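Side-chain contact in uncharacterized protein (Enterococcus faecalis, PDB 3D3Y), which is of unknown function but is related to the M16 metallopeptidases and probably binds a metal ion: residues G78-G83 / W87-M92. Numbering follows the deposited sequence.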
ATOM      1  N   GLY A  78      -0.594  -7.399   8.727  1.00 33.96           N
ATOM      2  CA  GLY A  78      -1.573  -6.624   7.937  1.00 35.64           C
ATOM      3  C   GLY A  78      -1.456  -6.965   6.444  1.00 36.31           C
ATOM      4  O   GLY A  78      -0.736  -7.875   6.070  1.00 35.80           O
ATOM      5  N   VAL A  79      -2.163  -6.211   5.599  1.00 35.06           N
ATOM      6  CA  VAL A  79      -2.161  -6.456   4.181  1.00 33.89           C
ATOM      7  C   VAL A  79      -2.014  -5.151   3.454  1.00 33.97           C
ATOM      8  O   VAL A  79      -2.337  -4.075   3.994  1.00 33.53           O
ATOM      9  CB  VAL A  79      -3.461  -7.168   3.689  1.00 33.10           C
ATOM     10  CG1 VAL A  79      -3.577  -8.551   4.292  1.00 33.36           C
ATOM     11  CG2 VAL A  79      -4.704  -6.335   4.031  1.00 32.00           C
ATOM     12  N   SER A  80      -1.512  -5.242   2.225  1.00 34.64           N
ATOM     13  CA  SER A  80      -1.494  -4.076   1.352  1.00 35.32           C
ATOM     14  C   SER A  80      -1.606  -4.500  -0.105  1.00 35.75           C
ATOM     15  O   SER A  80      -1.573  -5.688  -0.431  1.00 35.62           O
ATOM     16  CB  SER A  80      -0.249  -3.202   1.600  1.00 36.92           C
ATOM     17  OG  SER A  80       0.915  -3.982   1.509  1.00 35.34           O
ATOM     18  N   LYS A  81      -1.766  -3.520  -0.984  1.00 35.42           N
ATOM     19  CA  LYS A  81      -2.031  -3.792  -2.388  1.00 36.35           C
ATOM     20  C   LYS A  81      -0.959  -3.016  -3.101  1.00 35.78           C
ATOM     21  O   LYS A  81      -0.700  -1.892  -2.722  1.00 35.98           O
ATOM     22  CB  LYS A  81      -3.425  -3.230  -2.712  1.00 36.14           C
ATOM     23  CG  LYS A  81      -3.805  -3.072  -4.158  1.00 39.77           C
ATOM     24  CD  LYS A  81      -5.343  -2.866  -4.204  1.00 43.71           C
ATOM     25  CE  LYS A  81      -5.767  -2.095  -5.420  1.00 46.37           C
ATOM     26  NZ  LYS A  81      -7.229  -1.742  -5.373  1.00 44.72           N
ATOM     27  N   LYS A  82      -0.361  -3.590  -4.133  1.00 35.04           N
ATOM     28  CA  LYS A  82       0.666  -2.887  -4.891  1.00 35.25           C
ATOM     29  C   LYS A  82       0.546  -3.336  -6.313  1.00 34.52           C
ATOM     30  O   LYS A  82       0.827  -4.499  -6.623  1.00 33.52           O
ATOM     31  CB  LYS A  82       2.078  -3.220  -4.387  1.00 36.48           C
ATOM     32  CG  LYS A  82       3.186  -2.224  -4.859  1.00 39.31           C
ATOM     33  CD  LYS A  82       3.117  -1.005  -3.936  1.00 44.58           C
ATOM     34  CE  LYS A  82       4.214  -0.026  -4.161  1.00 47.09           C
ATOM     35  NZ  LYS A  82       3.857   1.157  -3.312  1.00 50.45           N
ATOM     36  N   GLY A  83       0.135  -2.420  -7.194  1.00 34.26           N
ATOM     37  CA  GLY A  83      -0.013  -2.786  -8.595  1.00 33.76           C
ATOM     38  C   GLY A  83      -1.000  -3.936  -8.699  1.00 34.21           C
ATOM     39  O   GLY A  83      -2.117  -3.856  -8.157  1.00 35.35           O
ATOM     40  N   TRP A  87      -0.354  -8.174  -0.854  1.00 31.64           N
ATOM     41  CA  TRP A  87       0.706  -8.605   0.043  1.00 31.83           C
ATOM     42  C   TRP A  87       0.108  -8.875   1.433  1.00 32.50           C
ATOM     43  O   TRP A  87      -0.669  -8.081   1.940  1.00 33.38           O
ATOM     44  CB  TRP A  87       1.764  -7.480   0.166  1.00 31.44           C
ATOM     45  CG  TRP A  87       2.505  -7.049  -1.115  1.00 30.61           C
ATOM     46  CD1 TRP A  87       2.513  -7.675  -2.347  1.00 31.80           C
ATOM     47  CD2 TRP A  87       3.410  -5.948  -1.220  1.00 30.53           C
ATOM     48  NE1 TRP A  87       3.352  -6.979  -3.228  1.00 29.77           N
ATOM     49  CE2 TRP A  87       3.912  -5.924  -2.550  1.00 32.23           C
ATOM     50  CE3 TRP A  87       3.854  -4.966  -0.303  1.00 32.26           C
ATOM     51  CZ2 TRP A  87       4.832  -4.957  -2.989  1.00 32.64           C
ATOM     52  CZ3 TRP A  87       4.777  -3.985  -0.750  1.00 31.75           C
ATOM     53  CH2 TRP A  87       5.246  -3.993  -2.085  1.00 31.06           C
ATOM     54  N   PHE A  88       0.531  -9.970   2.065  1.00 32.61           N
ATOM     55  CA  PHE A  88       0.117 -10.343   3.424  1.00 31.89           C
ATOM     56  C   PHE A  88       1.419 -10.323   4.218  1.00 32.01           C
ATOM     57  O   PHE A  88       2.356 -11.055   3.902  1.00 31.86           O
ATOM     58  CB  PHE A  88      -0.519 -11.717   3.390  1.00 31.58           C
ATOM     59  CG  PHE A  88      -0.987 -12.247   4.721  1.00 32.23           C
ATOM     60  CD1 PHE A  88      -2.355 -12.280   5.017  1.00 32.12           C
ATOM     61  CD2 PHE A  88      -0.077 -12.800   5.648  1.00 32.27           C
ATOM     62  CE1 PHE A  88      -2.810 -12.843   6.213  1.00 30.79           C
ATOM     63  CE2 PHE A  88      -0.515 -13.352   6.869  1.00 32.39           C
ATOM     64  CZ  PHE A  88      -1.900 -13.361   7.159  1.00 30.87           C
ATOM     65  N   ASN A  89       1.475  -9.454   5.224  1.00 31.16           N
ATOM     66  CA  ASN A  89       2.750  -9.027   5.816  1.00 32.61           C
ATOM     67  C   ASN A  89       2.829  -9.309   7.306  1.00 32.80           C
ATOM     68  O   ASN A  89       2.083  -8.715   8.083  1.00 32.91           O
ATOM     69  CB  ASN A  89       2.879  -7.503   5.649  1.00 32.52           C
ATOM     70  CG  ASN A  89       2.627  -7.033   4.223  1.00 34.96           C
ATOM     71  OD1 ASN A  89       3.268  -7.508   3.300  1.00 40.11           O
ATOM     72  ND2 ASN A  89       1.701  -6.081   4.049  1.00 37.28           N
ATOM     73  N   ILE A  90       3.746 -10.178   7.712  1.00 32.50           N
ATOM     74  CA  ILE A  90       3.917 -10.469   9.141  1.00 31.24           C
ATOM     75  C   ILE A  90       5.214  -9.809   9.539  1.00 32.75           C
ATOM     76  O   ILE A  90       6.270 -10.074   8.949  1.00 32.53           O
ATOM     77  CB  ILE A  90       4.014 -11.980   9.402  1.00 32.53           C
ATOM     78  CG1 ILE A  90       2.729 -12.688   8.932  1.00 30.76           C
ATOM     79  CG2 ILE A  90       4.303 -12.281  10.887  1.00 27.79           C
ATOM     80  CD1 ILE A  90       2.890 -14.232   8.898  1.00 32.05           C
ATOM     81  N   SER A  91       5.122  -8.925  10.529  1.00 32.57           N
ATOM     82  CA  SER A  91       6.267  -8.111  10.942  1.00 33.17           C
ATOM     83  C   SER A  91       6.578  -8.370  12.405  1.00 33.97           C
ATOM     84  O   SER A  91       5.648  -8.551  13.214  1.00 32.13           O
ATOM     85  CB  SER A  91       5.899  -6.627  10.785  1.00 33.87           C
ATOM     86  OG  SER A  91       5.647  -6.323   9.407  1.00 37.13           O
HETATM   87  N   MSE A  92       7.874  -8.320  12.740  1.00 34.05           N
HETATM   88  CA  MSE A  92       8.350  -8.388  14.109  1.00 35.94           C
HETATM   89  C   MSE A  92       9.550  -7.477  14.275  1.00 34.58           C
HETATM   90  O   MSE A  92      10.368  -7.320  13.346  1.00 34.60           O
HETATM   91  CB  MSE A  92       8.811  -9.791  14.472  1.00 35.72           C
HETATM   92  CG  MSE A  92       7.747 -10.755  14.821  1.00 39.90           C
HETATM   93 SE   MSE A  92       8.530 -12.423  15.483  0.85 42.60          SE
HETATM   94  CE  MSE A  92       8.745 -12.094  17.343  1.00 38.78           C
TER
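W87 O receives a hydrogen bond from S80 N (3.0 Å) and, from the same neighbouring strand, a bent C-H...O contact from V79 CA (3.1 Å). The two strands form the beta hairpin 74-82/85-95, whose first strand is an outermost one of a six-stranded mixed sheet. S80 and W87 make a hydrogen-bonded antiparallel pair, closed by an almost straight bond from W87 N to S80 O (2.8 Å, 179° at the hydrogen). G78 and N89 form the next such pair, and V79 with F88 the non-hydrogen-bonded pair between them. On the face carrying S80, W87 and N89, the indole reaches across to the neighbouring strand, where K82 packs on one of its faces: K82 CB lies 3.5 Å above the ring plane, toward the rim, in a CH-pi contact. K82 sends CG away from its backbone N (chi1 -164°) and past W87 CZ2, and a bend at chi2 lays CD by CH2. W87 NE1 hydrogen-bonds to Q85 OE1, Y376 meets the indole edge-to-face, and the K82 ammonium makes a cation-pi contact with F311. On the reverse face V79 CG1 touches F88 CD1 obliquely at 4.0 Å, and helix 40-52 covers this face, T44 touching V79 and S47 touching F88. The N89 amide accepts a hydrogen bond from R30 NE at OD1, while ND2 gives a weak one of 3.4 Å to S80 OG.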